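Side-chain contacts in neuraminidase (Influenza A virus, PDB 4GDI), which is a neuraminidase-like viral surface protein that may remove terminal sialic acids from glycoconjugates, although its putative active site has diverged: residues I162-P167 with N196-T201; T212-N215 with K221-L224; Q268-D273 with W278-K283. All coordinates share one frame; numbering follows the deposited sequence.

Contact 1: residues I162-P167 with N196-T201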
ATOM      1  N   ILE A 162      13.416  22.011 -21.370  1.00 25.71           N
ATOM      2  CA  ILE A 162      14.716  22.498 -21.810  1.00 22.18           C
ATOM      3  C   ILE A 162      15.726  21.354 -21.763  1.00 26.37           C
ATOM      4  O   ILE A 162      15.908  20.729 -20.728  1.00 24.79           O
ATOM      5  CB  ILE A 162      15.243  23.649 -20.918  1.00 25.58           C
ATOM      6  CG1 ILE A 162      14.194  24.767 -20.785  1.00 29.36           C
ATOM      7  CG2 ILE A 162      16.532  24.215 -21.483  1.00 30.73           C
ATOM      8  CD1 ILE A 162      13.690  25.284 -22.091  1.00 33.25           C
ATOM      9  N   VAL A 163      16.368  21.082 -22.894  1.00 23.19           N
ATOM     10  CA  VAL A 163      17.430  20.083 -22.959  1.00 22.82           C
ATOM     11  C   VAL A 163      18.768  20.757 -23.281  1.00 25.61           C
ATOM     12  O   VAL A 163      18.838  21.605 -24.171  1.00 24.66           O
ATOM     13  CB  VAL A 163      17.132  19.048 -24.055  1.00 23.77           C
ATOM     14  CG1 VAL A 163      18.300  18.095 -24.222  1.00 24.78           C
ATOM     15  CG2 VAL A 163      15.850  18.285 -23.739  1.00 27.88           C
ATOM     16  N   SER A 164      19.826  20.376 -22.567  1.00 22.35           N
ATOM     17  CA  SER A 164      21.148  20.967 -22.793  1.00 24.91           C
ATOM     18  C   SER A 164      22.136  19.923 -23.312  1.00 26.40           C
ATOM     19  O   SER A 164      22.005  18.730 -23.023  1.00 21.30           O
ATOM     20  CB  SER A 164      21.684  21.611 -21.519  1.00 28.16           C
ATOM     21  OG  SER A 164      20.789  22.593 -21.033  1.00 27.65           O
ATOM     22  N   ASP A 165      23.114  20.395 -24.078  1.00 29.48           N
ATOM     23  CA  ASP A 165      24.078  19.544 -24.779  1.00 28.30           C
ATOM     24  C   ASP A 165      25.413  20.277 -24.762  1.00 33.04           C
ATOM     25  O   ASP A 165      25.467  21.473 -24.453  1.00 27.59           O
ATOM     26  CB  ASP A 165      23.606  19.322 -26.213  1.00 24.31           C
ATOM     27  CG  ASP A 165      24.322  18.169 -26.919  1.00 36.74           C
ATOM     28  OD1 ASP A 165      25.358  17.674 -26.423  1.00 34.97           O
ATOM     29  OD2 ASP A 165      23.843  17.786 -28.010  1.00 36.36           O
ATOM     30  N   GLY A 166      26.495  19.571 -25.071  1.00 34.12           N
ATOM     31  CA  GLY A 166      27.812  20.184 -25.106  1.00 27.98           C
ATOM     32  C   GLY A 166      28.659  19.888 -23.882  1.00 29.16           C
ATOM     33  O   GLY A 166      28.188  20.000 -22.757  1.00 33.68           O
ATOM     34  N   PRO A 167      29.939  19.522 -24.092  1.00 37.34           N
ATOM     35  CA  PRO A 167      30.821  19.105 -22.991  1.00 36.54           C
ATOM     36  C   PRO A 167      31.277  20.219 -22.057  1.00 34.00           C
ATOM     37  O   PRO A 167      31.675  19.933 -20.935  1.00 38.62           O
ATOM     38  CB  PRO A 167      32.050  18.543 -23.721  1.00 40.45           C
ATOM     39  CG  PRO A 167      32.032  19.185 -25.057  1.00 45.24           C
ATOM     40  CD  PRO A 167      30.578  19.326 -25.404  1.00 39.45           C
ATOM     41  N   ASN A 196      25.561  30.625 -20.106  1.00 28.57           N
ATOM     42  CA  ASN A 196      25.301  29.207 -19.888  1.00 25.83           C
ATOM     43  C   ASN A 196      23.952  29.127 -19.169  1.00 24.22           C
ATOM     44  O   ASN A 196      23.664  29.972 -18.324  1.00 22.85           O
ATOM     45  CB  ASN A 196      26.432  28.609 -19.032  1.00 23.53           C
ATOM     46  CG  ASN A 196      26.157  27.192 -18.582  1.00 20.57           C
ATOM     47  OD1 ASN A 196      26.095  26.912 -17.388  1.00 21.67           O
ATOM     48  ND2 ASN A 196      26.024  26.289 -19.531  1.00 20.73           N
ATOM     49  N   PHE A 197      23.136  28.131 -19.503  1.00 24.82           N
ATOM     50  CA  PHE A 197      21.750  28.056 -19.012  1.00 25.75           C
ATOM     51  C   PHE A 197      21.338  26.636 -18.609  1.00 22.66           C
ATOM     52  O   PHE A 197      20.555  25.984 -19.312  1.00 25.71           O
ATOM     53  CB  PHE A 197      20.787  28.568 -20.092  1.00 22.64           C
ATOM     54  CG  PHE A 197      19.451  29.042 -19.545  1.00 29.47           C
ATOM     55  CD1 PHE A 197      18.448  28.134 -19.222  1.00 34.10           C
ATOM     56  CD2 PHE A 197      19.205  30.407 -19.354  1.00 24.91           C
ATOM     57  CE1 PHE A 197      17.225  28.577 -18.712  1.00 35.72           C
ATOM     58  CE2 PHE A 197      17.989  30.850 -18.844  1.00 26.99           C
ATOM     59  CZ  PHE A 197      16.997  29.936 -18.522  1.00 23.63           C
ATOM     60  N   GLU A 198      21.889  26.158 -17.495  1.00 24.83           N
ATOM     61  CA  GLU A 198      21.629  24.812 -16.989  1.00 24.09           C
ATOM     62  C   GLU A 198      20.499  24.820 -15.953  1.00 23.03           C
ATOM     63  O   GLU A 198      20.139  25.867 -15.412  1.00 25.18           O
ATOM     64  CB  GLU A 198      22.882  24.238 -16.309  1.00 24.89           C
ATOM     65  CG  GLU A 198      24.154  24.259 -17.166  1.00 27.02           C
ATOM     66  CD  GLU A 198      24.126  23.282 -18.321  1.00 26.85           C
ATOM     67  OE1 GLU A 198      23.464  22.223 -18.224  1.00 30.65           O
ATOM     68  OE2 GLU A 198      24.784  23.575 -19.339  1.00 27.36           O
ATOM     69  N   TYR A 199      19.972  23.631 -15.670  1.00 21.64           N
ATOM     70  CA  TYR A 199      19.065  23.423 -14.549  1.00 16.81           C
ATOM     71  C   TYR A 199      17.794  24.279 -14.618  1.00 19.17           C
ATOM     72  O   TYR A 199      17.322  24.772 -13.585  1.00 18.77           O
ATOM     73  CB  TYR A 199      19.763  23.737 -13.230  1.00 21.13           C
ATOM     74  CG  TYR A 199      21.131  23.134 -13.035  1.00 24.34           C
ATOM     75  CD1 TYR A 199      21.505  21.959 -13.669  1.00 27.09           C
ATOM     76  CD2 TYR A 199      22.052  23.743 -12.183  1.00 32.96           C
ATOM     77  CE1 TYR A 199      22.765  21.400 -13.452  1.00 33.54           C
ATOM     78  CE2 TYR A 199      23.314  23.203 -11.971  1.00 35.71           C
ATOM     79  CZ  TYR A 199      23.659  22.031 -12.603  1.00 31.91           C
ATOM     80  OH  TYR A 199      24.905  21.501 -12.387  1.00 41.06           O
ATOM     81  N   SER A 200      17.243  24.456 -15.815  1.00 17.35           N
ATOM     82  CA  SER A 200      16.005  25.207 -15.964  1.00 22.33           C
ATOM     83  C   SER A 200      14.972  24.713 -14.973  1.00 24.45           C
ATOM     84  O   SER A 200      14.704  23.517 -14.907  1.00 26.55           O
ATOM     85  CB  SER A 200      15.420  25.029 -17.373  1.00 22.58           C
ATOM     86  OG  SER A 200      16.257  25.603 -18.346  1.00 32.95           O
ATOM     87  N   THR A 201      14.358  25.638 -14.241  1.00 18.32           N
ATOM     88  CA  THR A 201      13.188  25.333 -13.449  1.00 16.34           C
ATOM     89  C   THR A 201      12.101  26.326 -13.857  1.00 23.02           C
ATOM     90  O   THR A 201      12.338  27.537 -13.947  1.00 22.78           O
ATOM     91  CB  THR A 201      13.492  25.356 -11.927  1.00 22.80           C
ATOM     92  OG1 THR A 201      12.301  25.117 -11.169  1.00 25.17           O
ATOM     93  CG2 THR A 201      14.089  26.712 -11.485  1.00 23.92           C
TER
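I162 and S200 make the tightest packing between I162-P167 and N196-T201. S200 OG sits over the fork formed by CB, CG1 and CG2 of I162, 3.3 Å from I162 CG1 and 3.4 Å from I162 CG2. Both branches meet the oxygen because chi1 of -52° sets CG2 anti to the backbone N and CG1 anti to the carbonyl carbon. The same oxygen, S200 OG, also lies at the edge of the F197 ring, in its plane. A second, looser packing contact lies two residues along the strand, where S164 CB is 3.8 Å from E198 OE1.

The two segments belong to adjacent blades of the neuraminidase beta-propeller. I162 to D165 end strand 158-165 of one blade. S200 and T201 lie on strand 200-205 of the next, after a corner at Y199. The contact is therefore a buried joint between blades, made by side chains rather than by sheet pairing.

The polar groups are held mostly from outside. E198 starts off away from I162-P167, but its chain bends at chi2 (-70°) and brings the carboxylate back. R146 then forms a salt bridge to E198 OE1, and its guanidinium also bonds the backbone oxygens of D165 and G166. N196 ND2 donates to E198 OE2 at 3.0 Å, on the anti lone pair and close to the amide plane. Two bonds therefore fix the rotation of the carboxylate. S164 OG is hydrogen-bonded to H174 ND1, on strand 173-180 of its own blade.

Contact 2: residues T212-N215 with K221-L224. With CA (calcium ion), chain R.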
ATOM      1  N   THR A 212      13.806  29.772 -14.843  1.00 19.40           N
ATOM      2  CA  THR A 212      15.022  30.346 -14.318  1.00 17.69           C
ATOM      3  C   THR A 212      16.134  29.363 -14.567  1.00 21.78           C
ATOM      4  O   THR A 212      15.961  28.161 -14.356  1.00 21.71           O
ATOM      5  CB  THR A 212      14.966  30.605 -12.823  1.00 22.55           C
ATOM      6  OG1 THR A 212      13.874  31.471 -12.532  1.00 24.74           O
ATOM      7  CG2 THR A 212      16.288  31.289 -12.361  1.00 16.21           C
ATOM      8  N   GLY A 213      17.257  29.880 -15.046  1.00 18.95           N
ATOM      9  CA  GLY A 213      18.441  29.080 -15.294  1.00 24.07           C
ATOM     10  C   GLY A 213      19.516  29.239 -14.232  1.00 31.53           C
ATOM     11  O   GLY A 213      19.394  30.042 -13.299  1.00 23.41           O
ATOM     12  N   THR A 214      20.562  28.433 -14.366  1.00 24.55           N
ATOM     13  CA  THR A 214      21.760  28.564 -13.546  1.00 20.95           C
ATOM     14  C   THR A 214      22.931  28.674 -14.509  1.00 24.42           C
ATOM     15  O   THR A 214      23.119  27.811 -15.365  1.00 23.39           O
ATOM     16  CB  THR A 214      21.935  27.367 -12.630  1.00 20.00           C
ATOM     17  OG1 THR A 214      20.880  27.343 -11.665  1.00 22.38           O
ATOM     18  CG2 THR A 214      23.309  27.425 -11.879  1.00 22.31           C
ATOM     19  N   ASN A 215      23.678  29.767 -14.415  1.00 23.24           N
ATOM     20  CA  ASN A 215      24.844  29.970 -15.266  1.00 21.35           C
ATOM     21  C   ASN A 215      26.093  29.492 -14.529  1.00 25.94           C
ATOM     22  O   ASN A 215      26.531  30.124 -13.577  1.00 27.44           O
ATOM     23  CB  ASN A 215      24.984  31.449 -15.655  1.00 20.51           C
ATOM     24  CG  ASN A 215      26.083  31.693 -16.682  1.00 25.17           C
ATOM     25  OD1 ASN A 215      27.092  30.989 -16.714  1.00 25.08           O
ATOM     26  ND2 ASN A 215      25.890  32.698 -17.520  1.00 26.86           N
ATOM     27  N   LYS A 221      24.304  36.136 -11.357  1.00 23.96           N
ATOM     28  CA  LYS A 221      22.876  36.379 -11.504  1.00 22.65           C
ATOM     29  C   LYS A 221      22.335  35.136 -12.190  1.00 26.36           C
ATOM     30  O   LYS A 221      23.102  34.372 -12.788  1.00 26.86           O
ATOM     31  CB  LYS A 221      22.594  37.625 -12.350  1.00 25.28           C
ATOM     32  CG  LYS A 221      22.555  38.926 -11.551  1.00 27.22           C
ATOM     33  CD  LYS A 221      22.505  40.134 -12.479  1.00 26.33           C
ATOM     34  CE  LYS A 221      22.454  41.439 -11.684  1.00 32.76           C
ATOM     35  NZ  LYS A 221      22.262  42.615 -12.573  1.00 26.31           N
ATOM     36  N   ARG A 222      21.031  34.920 -12.099  1.00 22.76           N
ATOM     37  CA  ARG A 222      20.413  33.799 -12.815  1.00 18.97           C
ATOM     38  C   ARG A 222      19.747  34.343 -14.056  1.00 24.36           C
ATOM     39  O   ARG A 222      18.920  35.239 -13.962  1.00 22.97           O
ATOM     40  CB  ARG A 222      19.383  33.103 -11.935  1.00 26.38           C
ATOM     41  CG  ARG A 222      19.966  32.544 -10.659  1.00 26.69           C
ATOM     42  CD  ARG A 222      18.905  31.827  -9.856  1.00 26.47           C
ATOM     43  NE  ARG A 222      19.430  31.204  -8.649  1.00 27.06           N
ATOM     44  CZ  ARG A 222      20.107  30.057  -8.636  1.00 25.36           C
ATOM     45  NH1 ARG A 222      20.366  29.430  -9.771  1.00 22.74           N
ATOM     46  NH2 ARG A 222      20.536  29.545  -7.485  1.00 24.24           N
ATOM     47  N   PRO A 223      20.133  33.828 -15.229  1.00 23.95           N
ATOM     48  CA  PRO A 223      19.438  34.209 -16.461  1.00 23.93           C
ATOM     49  C   PRO A 223      18.000  33.682 -16.465  1.00 23.51           C
ATOM     50  O   PRO A 223      17.695  32.646 -15.855  1.00 25.27           O
ATOM     51  CB  PRO A 223      20.257  33.526 -17.557  1.00 26.27           C
ATOM     52  CG  PRO A 223      20.865  32.339 -16.881  1.00 28.10           C
ATOM     53  CD  PRO A 223      21.116  32.749 -15.448  1.00 21.30           C
ATOM     54  N   LEU A 224      17.127  34.392 -17.159  1.00 25.67           N
ATOM     55  CA  LEU A 224      15.714  34.039 -17.205  1.00 22.20           C
ATOM     56  C   LEU A 224      15.239  33.817 -18.615  1.00 23.32           C
ATOM     57  O   LEU A 224      15.654  34.506 -19.549  1.00 23.75           O
ATOM     58  CB  LEU A 224      14.877  35.152 -16.585  1.00 25.40           C
ATOM     59  CG  LEU A 224      15.259  35.450 -15.143  1.00 29.53           C
ATOM     60  CD1 LEU A 224      14.540  36.683 -14.654  1.00 32.69           C
ATOM     61  CD2 LEU A 224      14.932  34.245 -14.255  1.00 25.96           C
TER
HETATM   62 CA    CA R 509      27.084  30.956 -11.528  1.00 25.49          CA
HETATM   63  O   HOH W   1      23.363  31.758 -12.432  1.00 22.33           O
HETATM   64  O   HOH W   2      27.984  31.826  -9.455  1.00 26.33           O
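T212 meets both R222 and L224. Its CG2 packs 3.6 Å from R222 CB. Its OG1 lies 3.4 Å from L224 CD2, the two side chains running alongside on one face of the sheet. Backbones here form an antiparallel non-hydrogen-bonded pair, T212 with L224. T212 OG1 also accepts a hydrogen bond from I271 N. At G213 the backbone takes over: G213 N donates to P223 O at 2.9 Å, nearly straight at 167°. G213 O lies at the edge of the R222 guanidinium, near its plane. T214 lies alongside the same arginine. T214 OG1 is 2.9 Å from R222 NH1, but its strongest polar partner is I267, whose O also accepts from R222 NH2. R222 reaches them with a chain extended from CG to NE.

N215 closes the segment. Its CB packs 4.1 Å from P223 CD, and N215 N donates to a water at 2.8 Å that also lies beside K221 O. N215 OD1 accepts from W217 N, which makes an Asx turn. N215 O binds calcium at 2.3 Å. The other ligands are D219 O, G263 O, G265 O, D245 OD2 and a water. Four of the six are backbone carbonyls, so the ion fixes main-chain shape directly. N215 and D219 tie both sides of the turn before K221-L224 to one calcium, whose charge probably polarises the N215 carbonyl.

Contact 3: residues Q268-D273 with W278-K283. With NO3 (nitrate ion), chain B.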
ATOM      1  N   GLN A 268      21.132  24.994  -8.809  1.00 20.56           N
ATOM      2  CA  GLN A 268      19.760  25.190  -9.295  1.00 16.27           C
ATOM      3  C   GLN A 268      18.962  26.083  -8.361  1.00 19.52           C
ATOM      4  O   GLN A 268      18.959  25.885  -7.141  1.00 21.73           O
ATOM      5  CB  GLN A 268      19.057  23.835  -9.424  1.00 21.05           C
ATOM      6  CG  GLN A 268      17.699  23.880 -10.130  1.00 16.26           C
ATOM      7  CD  GLN A 268      17.297  22.504 -10.651  1.00 18.11           C
ATOM      8  OE1 GLN A 268      17.722  21.484 -10.113  1.00 22.43           O
ATOM      9  NE2 GLN A 268      16.497  22.479 -11.701  1.00 19.33           N
ATOM     10  N   GLY A 269      18.277  27.062  -8.944  1.00 20.99           N
ATOM     11  CA  GLY A 269      17.443  27.977  -8.193  1.00 19.05           C
ATOM     12  C   GLY A 269      16.419  28.692  -9.066  1.00 24.12           C
ATOM     13  O   GLY A 269      16.402  28.524 -10.281  1.00 18.74           O
ATOM     14  N   PHE A 270      15.581  29.509  -8.439  1.00 23.88           N
ATOM     15  CA  PHE A 270      14.428  30.093  -9.116  1.00 19.67           C
ATOM     16  C   PHE A 270      14.219  31.574  -8.803  1.00 24.02           C
ATOM     17  O   PHE A 270      14.618  32.057  -7.740  1.00 19.91           O
ATOM     18  CB  PHE A 270      13.161  29.325  -8.716  1.00 17.00           C
ATOM     19  CG  PHE A 270      12.759  29.503  -7.267  1.00 16.00           C
ATOM     20  CD1 PHE A 270      11.946  30.549  -6.887  1.00 22.18           C
ATOM     21  CD2 PHE A 270      13.182  28.607  -6.290  1.00 20.71           C
ATOM     22  CE1 PHE A 270      11.558  30.708  -5.558  1.00 19.84           C
ATOM     23  CE2 PHE A 270      12.797  28.757  -4.958  1.00 20.35           C
ATOM     24  CZ  PHE A 270      11.994  29.812  -4.592  1.00 19.54           C
ATOM     25  N   ILE A 271      13.584  32.261  -9.751  1.00 23.68           N
ATOM     26  CA  ILE A 271      13.079  33.634  -9.593  1.00 18.48           C
ATOM     27  C   ILE A 271      11.640  33.638 -10.108  1.00 20.17           C
ATOM     28  O   ILE A 271      11.393  33.237 -11.243  1.00 20.72           O
ATOM     29  CB  ILE A 271      13.917  34.641 -10.423  1.00 18.78           C
ATOM     30  CG1 ILE A 271      15.339  34.754  -9.851  1.00 16.58           C
ATOM     31  CG2 ILE A 271      13.231  36.014 -10.496  1.00 23.43           C
ATOM     32  CD1 ILE A 271      16.206  35.779 -10.542  1.00 22.36           C
ATOM     33  N   LEU A 272      10.685  34.047  -9.278  1.00 23.46           N
ATOM     34  CA  LEU A 272       9.316  34.215  -9.755  1.00 24.04           C
ATOM     35  C   LEU A 272       9.238  35.479 -10.594  1.00 26.53           C
ATOM     36  O   LEU A 272       9.265  36.591 -10.071  1.00 25.40           O
ATOM     37  CB  LEU A 272       8.324  34.281  -8.599  1.00 21.73           C
ATOM     38  CG  LEU A 272       6.838  34.222  -8.968  1.00 27.25           C
ATOM     39  CD1 LEU A 272       6.505  32.924  -9.664  1.00 31.29           C
ATOM     40  CD2 LEU A 272       5.967  34.376  -7.723  1.00 30.04           C
ATOM     41  N   ASP A 273       9.114  35.278 -11.899  1.00 18.87           N
ATOM     42  CA  ASP A 273       9.266  36.333 -12.890  1.00 20.69           C
ATOM     43  C   ASP A 273       7.897  36.937 -13.220  1.00 22.00           C
ATOM     44  O   ASP A 273       7.360  36.744 -14.307  1.00 25.01           O
ATOM     45  CB  ASP A 273       9.945  35.741 -14.128  1.00 26.45           C
ATOM     46  CG  ASP A 273      10.178  36.754 -15.224  1.00 30.12           C
ATOM     47  OD1 ASP A 273      10.060  37.980 -14.976  1.00 27.74           O
ATOM     48  OD2 ASP A 273      10.490  36.303 -16.346  1.00 25.16           O
ATOM     49  N   TRP A 278       9.690  37.679  -7.196  1.00 25.72           N
ATOM     50  CA  TRP A 278      10.346  37.205  -5.979  1.00 24.50           C
ATOM     51  C   TRP A 278      11.670  36.577  -6.331  1.00 23.69           C
ATOM     52  O   TRP A 278      11.746  35.770  -7.266  1.00 22.11           O
ATOM     53  CB  TRP A 278       9.491  36.173  -5.261  1.00 20.71           C
ATOM     54  CG  TRP A 278       8.284  36.736  -4.600  1.00 25.47           C
ATOM     55  CD1 TRP A 278       7.100  37.050  -5.188  1.00 22.69           C
ATOM     56  CD2 TRP A 278       8.135  37.034  -3.210  1.00 23.68           C
ATOM     57  NE1 TRP A 278       6.216  37.514  -4.250  1.00 27.66           N
ATOM     58  CE2 TRP A 278       6.828  37.513  -3.025  1.00 26.63           C
ATOM     59  CE3 TRP A 278       8.979  36.935  -2.101  1.00 21.98           C
ATOM     60  CZ2 TRP A 278       6.351  37.909  -1.782  1.00 22.97           C
ATOM     61  CZ3 TRP A 278       8.503  37.327  -0.866  1.00 26.94           C
ATOM     62  CH2 TRP A 278       7.202  37.804  -0.716  1.00 31.81           C
ATOM     63  N   THR A 279      12.712  36.962  -5.593  1.00 20.59           N
ATOM     64  CA  THR A 279      14.017  36.336  -5.702  1.00 20.71           C
ATOM     65  C   THR A 279      14.201  35.402  -4.538  1.00 24.81           C
ATOM     66  O   THR A 279      13.511  35.530  -3.526  1.00 20.65           O
ATOM     67  CB  THR A 279      15.150  37.373  -5.689  1.00 25.17           C
ATOM     68  OG1 THR A 279      14.992  38.230  -4.560  1.00 31.64           O
ATOM     69  CG2 THR A 279      15.123  38.215  -6.971  1.00 28.76           C
ATOM     70  N   SER A 280      15.146  34.477  -4.669  1.00 23.25           N
ATOM     71  CA  SER A 280      15.443  33.554  -3.587  1.00 22.14           C
ATOM     72  C   SER A 280      16.939  33.235  -3.555  1.00 19.21           C
ATOM     73  O   SER A 280      17.579  33.096  -4.593  1.00 20.36           O
ATOM     74  CB  SER A 280      14.590  32.284  -3.731  1.00 26.54           C
ATOM     75  OG  SER A 280      14.833  31.657  -4.967  1.00 26.36           O
ATOM     76  N   LYS A 281      17.500  33.149  -2.352  1.00 23.49           N
ATOM     77  CA  LYS A 281      18.934  32.923  -2.206  1.00 23.21           C
ATOM     78  C   LYS A 281      19.330  32.509  -0.782  1.00 23.49           C
ATOM     79  O   LYS A 281      18.558  32.657   0.181  1.00 27.12           O
ATOM     80  CB  LYS A 281      19.693  34.187  -2.607  1.00 23.96           C
ATOM     81  CG  LYS A 281      19.382  35.397  -1.710  1.00 28.01           C
ATOM     82  CD  LYS A 281      20.162  36.651  -2.139  1.00 28.68           C
ATOM     83  CE  LYS A 281      20.067  37.761  -1.078  1.00 39.15           C
ATOM     84  NZ  LYS A 281      20.958  38.925  -1.391  1.00 39.59           N
ATOM     85  N   THR A 282      20.534  31.967  -0.662  1.00 33.83           N
ATOM     86  CA  THR A 282      21.118  31.699   0.649  1.00 26.24           C
ATOM     87  C   THR A 282      21.166  33.008   1.453  1.00 31.42           C
ATOM     88  O   THR A 282      21.346  34.088   0.898  1.00 29.52           O
ATOM     89  CB  THR A 282      22.529  31.126   0.511  1.00 26.77           C
ATOM     90  OG1 THR A 282      23.341  32.039  -0.233  1.00 26.61           O
ATOM     91  CG2 THR A 282      22.505  29.752  -0.221  1.00 27.94           C
ATOM     92  N   LYS A 283      20.978  32.908   2.759  1.00 30.29           N
ATOM     93  CA  LYS A 283      21.134  34.058   3.642  1.00 31.91           C
ATOM     94  C   LYS A 283      22.501  34.698   3.380  1.00 32.55           C
ATOM     95  O   LYS A 283      22.592  35.871   3.031  1.00 39.83           O
ATOM     96  CB  LYS A 283      20.997  33.603   5.099  1.00 39.20           C
ATOM     97  CG  LYS A 283      21.330  34.642   6.165  1.00 47.62           C
ATOM     98  CD  LYS A 283      20.440  35.864   6.081  1.00 53.52           C
ATOM     99  CE  LYS A 283      20.758  36.858   7.201  1.00 61.03           C
ATOM    100  NZ  LYS A 283      20.589  36.274   8.572  1.00 59.47           N
TER
HETATM  101  N   NO3 B 514      22.196  21.036  -9.667  1.00 53.07           N
HETATM  102  O1  NO3 B 514      20.877  20.818 -10.094  1.00 46.18           O
HETATM  103  O2  NO3 B 514      23.184  20.070  -9.930  1.00 69.53           O
HETATM  104  O3  NO3 B 514      22.519  22.211  -8.980  1.00 26.63           O
HETATM  105  O   HOH W   3      16.427  29.685  -5.717  1.00 19.15           O
HETATM  106  O   HOH W   4      16.828  33.440  -7.037  1.00 24.33           O
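S280 OG donates to F270 O at 2.8 Å and is at the same time an acceptor. A water accepts a hydrogen bond from F270 N at 2.9 Å and donates one to S280 OG at 2.6 Å. The hydroxyl and this water together therefore serve both backbone polar groups of F270. F270 O has a second donor, another water at 2.7 Å, which also donates to S280 O at 2.6 Å. One hydroxyl and two waters thus satisfy F270 N, F270 O and S280 O.

The F270 ring folds back over this network. Its CG sits between the backbone N and the carbonyl carbon (chi1 68°), so the ring lies across S280. S280 OG is over the ring centre, and S280 CB makes a CH-pi contact with the same ring. F323 and F339 add further aromatic neighbours.

Two residues on, direct backbone bonding replaces the waters. L272 and W278 form a single antiparallel hydrogen-bonded bridge. L272 N donates to W278 O at 2.9 Å, but bent to 137°. The return bond, W278 N to L272 O, is 3.1 Å long and straighter at 154°, and falls on a carbonyl lone pair. I271 CA adds a CA-H...O contact to W278 O. The side chains of the bridge pack too, L272 CD2 lying 3.9 Å from W278 CD1, while W21 meets the indole edge-to-face.

At the start of the segment Q268 N donates to a nitrate, probably from the crystallisation liquor, that R320 NE also binds. At its other end D273 OD2 forms a salt bridge with R226 NE. F270 to L272 meet strand 277-281 briefly, at the border of its sheet, consistent with an irregular first strand of a beta-propeller blade.

In the fold
The three contacts run through neighbouring blades. Contacts 1 and 2 have centres 10 Å apart and share a sheet: E198 O lies 2.8 Å from T214 N, and T201 O lies 2.8 Å from T212 N, both probable hydrogen bonds. Contacts 2 and 3, also 10 Å apart, join through T212 OG1 and I271 N at 2.9 Å. Contacts 1 and 3 are 18 Å apart, yet T201 CG2 reaches F270 CB at 3.9 Å. T201 and T212 thus link one blade to the next. N215 of contact 2 is one of the calcium's ligands. The side chain of E198 is about 9 Å from the calcium ion. The side chain of I271 is about 12 Å from the calcium ion.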